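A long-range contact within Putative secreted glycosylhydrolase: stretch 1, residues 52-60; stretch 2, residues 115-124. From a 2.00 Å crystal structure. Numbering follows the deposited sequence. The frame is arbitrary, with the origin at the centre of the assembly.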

# COMPACT_ATOMS: atom_id res chain seq x y z
N ASP A 52 1.66 -2.42 10.28
CA ASP A 52 0.93 -1.26 10.81
C ASP A 52 1.64 0.00 10.36
O ASP A 52 2.90 0.07 10.32
CB ASP A 52 0.98 -1.25 12.33
CG ASP A 52 -0.26 -1.77 12.95
OD1 ASP A 52 -0.88 -2.67 12.40
OD2 ASP A 52 -0.60 -1.26 14.01
N LEU A 53 0.84 1.02 10.06
CA LEU A 53 1.38 2.33 9.73
C LEU A 53 0.32 3.39 9.93
O LEU A 53 -0.87 3.14 9.78
CB LEU A 53 1.86 2.36 8.29
CG LEU A 53 0.85 2.14 7.15
CD1 LEU A 53 1.24 2.94 5.93
CD2 LEU A 53 0.67 0.66 6.79
N ASP A 54 0.78 4.59 10.29
CA ASP A 54 -0.06 5.76 10.33
C ASP A 54 0.22 6.45 9.03
O ASP A 54 1.36 6.35 8.53
CB ASP A 54 0.32 6.69 11.49
CG ASP A 54 0.22 6.02 12.88
OD1 ASP A 54 -0.41 4.95 12.99
OD2 ASP A 54 0.78 6.57 13.87
N PHE A 55 -0.78 7.12 8.47
CA PHE A 55 -0.56 8.03 7.37
C PHE A 55 -1.49 9.23 7.45
O PHE A 55 -2.60 9.15 8.04
CB PHE A 55 -0.69 7.31 6.04
CG PHE A 55 -2.07 6.87 5.72
CD1 PHE A 55 -2.94 7.71 5.00
CD2 PHE A 55 -2.51 5.60 6.10
CE1 PHE A 55 -4.22 7.28 4.68
CE2 PHE A 55 -3.81 5.18 5.79
CZ PHE A 55 -4.66 6.01 5.10
N LYS A 56 -1.04 10.35 6.88
CA LYS A 56 -1.84 11.59 6.75
C LYS A 56 -1.88 12.00 5.29
O LYS A 56 -0.87 12.01 4.60
CB LYS A 56 -1.19 12.70 7.59
CG LYS A 56 -1.82 14.10 7.55
CD LYS A 56 -1.14 15.06 8.58
CE LYS A 56 0.23 15.47 8.12
NZ LYS A 56 0.83 16.52 8.96
N THR A 57 -3.05 12.36 4.81
CA THR A 57 -3.19 12.77 3.43
C THR A 57 -3.17 14.28 3.27
O THR A 57 -3.34 15.03 4.23
CB THR A 57 -4.50 12.23 2.80
OG1 THR A 57 -5.61 12.90 3.40
CG2 THR A 57 -4.61 10.72 3.01
N ASP A 58 -2.92 14.65 2.03
CA ASP A 58 -3.17 15.95 1.46
C ASP A 58 -4.42 15.84 0.56
O ASP A 58 -4.88 14.72 0.22
CB ASP A 58 -2.00 16.25 0.53
CG ASP A 58 -1.50 17.65 0.60
OD1 ASP A 58 -2.11 18.48 1.30
OD2 ASP A 58 -0.44 17.89 -0.02
N VAL A 59 -4.94 16.98 0.10
CA VAL A 59 -6.04 16.98 -0.82
C VAL A 59 -5.55 16.26 -2.07
O VAL A 59 -4.51 16.61 -2.60
CB VAL A 59 -6.58 18.42 -1.14
CG1 VAL A 59 -7.57 18.38 -2.29
CG2 VAL A 59 -7.25 19.03 0.10
N GLY A 60 -6.24 15.19 -2.44
CA GLY A 60 -5.98 14.48 -3.69
C GLY A 60 -4.86 13.47 -3.66
O GLY A 60 -4.45 12.97 -4.71
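Stretch 2, residues 115-124: VVKKPGEWNH

Stretch 2 begins as a loop, passes through a type II beta turn from Lys 118 to Glu 121, and ends in a strand that includes residues 122-124 and continues later in the chain. That strand runs antiparallel to strand 52-57, with an angle of 147° between their directions and axes 4.4 Å apart at closest approach. His 124 pairs with Asp 54, CA to CA 4.3 Å, and Asn 123 with Phe 55, CA to CA 5.1 Å.

Backbone hydrogen bonds fix this register. Phe 55 N donates to Asn 123 O at 3.0 Å, and Asn 123 N donates to Phe 55 O at 2.7 Å. Beyond the paired residues, Gly 120 N, inside the turn, donates to Thr 57 O at 2.8 Å. Glu 121 N closes the turn on Lys 118 O at 3.1 Å. Gly 120 has phi 85°, a value that favours glycine.

Side chains add polar contacts. Asn 123 ND2 also donates to Phe 55 O, at 3.0 Å, so this carbonyl accepts twice. Asn 123 OD1 accepts from Lys 117 N at 2.9 Å and ties the loop to the strand. His 124 NE2 makes a weak hydrogen bond to Asp 52 OD2 at 2.8 Å.

Two rings pack across the pair. Asn 123 CB lies over the Phe 55 ring, 3.7 Å from its centroid. Lys 56 CB lies over the six-membered ring of Trp 122, also 3.7 Å from the centroid. Val 116 CG2 approaches Phe 55 CE1 at 3.9 Å, and Pro 119 CG meets Val 59 CG2 at 3.7 Å.

Water fills the gap beside the turn. One molecule accepts from Thr 57 N and Asn 123 ND2 and donates to Lys 118 O and Glu 121 O. Another links Thr 57 OG1 to Lys 117 O.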

# COMPACT_ATOMS: atom_id res chain seq x y z
N VAL A 115 -13.86 6.03 4.75
CA VAL A 115 -13.31 5.63 6.06
C VAL A 115 -12.01 6.43 6.36
O VAL A 115 -11.68 6.70 7.50
CB VAL A 115 -13.09 4.13 6.11
CG1 VAL A 115 -12.45 3.69 7.44
CG2 VAL A 115 -14.47 3.42 5.84
N VAL A 116 -11.28 6.79 5.32
CA VAL A 116 -10.11 7.62 5.46
C VAL A 116 -10.59 8.97 5.96
O VAL A 116 -11.67 9.43 5.61
CB VAL A 116 -9.32 7.76 4.12
CG1 VAL A 116 -10.13 8.50 3.08
CG2 VAL A 116 -7.97 8.47 4.35
N LYS A 117 -9.80 9.59 6.82
CA LYS A 117 -10.14 10.91 7.34
C LYS A 117 -9.80 11.95 6.30
O LYS A 117 -9.24 11.64 5.24
CB LYS A 117 -9.42 11.13 8.67
CG LYS A 117 -9.99 10.22 9.73
CD LYS A 117 -9.16 10.23 10.95
CE LYS A 117 -9.79 9.37 12.05
NZ LYS A 117 -8.81 9.27 13.20
N LYS A 118 -10.17 13.19 6.58
CA LYS A 118 -9.94 14.30 5.65
C LYS A 118 -8.48 14.70 5.65
O LYS A 118 -7.79 14.40 6.61
CB LYS A 118 -10.84 15.48 6.03
CG LYS A 118 -12.31 15.21 5.69
CD LYS A 118 -13.13 16.46 5.76
CE LYS A 118 -14.60 16.17 5.45
NZ LYS A 118 -15.48 17.18 6.12
N PRO A 119 -8.01 15.37 4.58
CA PRO A 119 -6.64 15.80 4.49
C PRO A 119 -6.20 16.40 5.79
O PRO A 119 -6.96 17.12 6.41
CB PRO A 119 -6.69 16.84 3.39
CG PRO A 119 -7.68 16.27 2.46
CD PRO A 119 -8.76 15.77 3.37
N GLY A 120 -4.98 16.07 6.21
CA GLY A 120 -4.39 16.65 7.45
C GLY A 120 -4.74 15.99 8.77
O GLY A 120 -4.22 16.41 9.83
N GLU A 121 -5.59 14.96 8.74
CA GLU A 121 -5.93 14.17 9.92
C GLU A 121 -5.17 12.88 9.86
O GLU A 121 -5.08 12.31 8.79
CB GLU A 121 -7.41 13.83 9.95
CG GLU A 121 -8.37 15.00 10.08
CD GLU A 121 -8.04 15.88 11.25
OE1 GLU A 121 -7.76 15.34 12.34
OE2 GLU A 121 -8.06 17.13 11.09
N TRP A 122 -4.67 12.38 10.99
CA TRP A 122 -3.89 11.15 10.98
C TRP A 122 -4.78 9.94 10.88
O TRP A 122 -5.84 9.86 11.50
CB TRP A 122 -2.91 11.04 12.16
CG TRP A 122 -1.67 11.83 11.90
CD1 TRP A 122 -1.44 13.11 12.26
CD2 TRP A 122 -0.51 11.42 11.15
NE1 TRP A 122 -0.23 13.53 11.81
CE2 TRP A 122 0.38 12.50 11.14
CE3 TRP A 122 -0.13 10.24 10.52
CZ2 TRP A 122 1.62 12.45 10.51
CZ3 TRP A 122 1.09 10.19 9.85
CH2 TRP A 122 1.96 11.28 9.86
N ASN A 123 -4.35 9.01 10.04
CA ASN A 123 -5.01 7.71 9.87
C ASN A 123 -4.14 6.58 10.37
O ASN A 123 -2.92 6.71 10.53
CB ASN A 123 -5.29 7.43 8.38
CG ASN A 123 -6.15 8.48 7.76
OD1 ASN A 123 -7.37 8.37 7.74
ND2 ASN A 123 -5.51 9.52 7.27
N HIS A 124 -4.78 5.43 10.60
CA HIS A 124 -4.06 4.22 10.94
C HIS A 124 -4.55 3.09 10.05
O HIS A 124 -5.74 2.99 9.75
CB HIS A 124 -4.20 3.86 12.43
CG HIS A 124 -3.47 2.62 12.79
ND1 HIS A 124 -4.09 1.39 12.85
CD2 HIS A 124 -2.16 2.39 12.99
CE1 HIS A 124 -3.19 0.47 13.13
NE2 HIS A 124 -2.01 1.05 13.23
O HOH W 1 -7.95 11.96 2.79
O HOH W 2 -5.49 12.10 6.31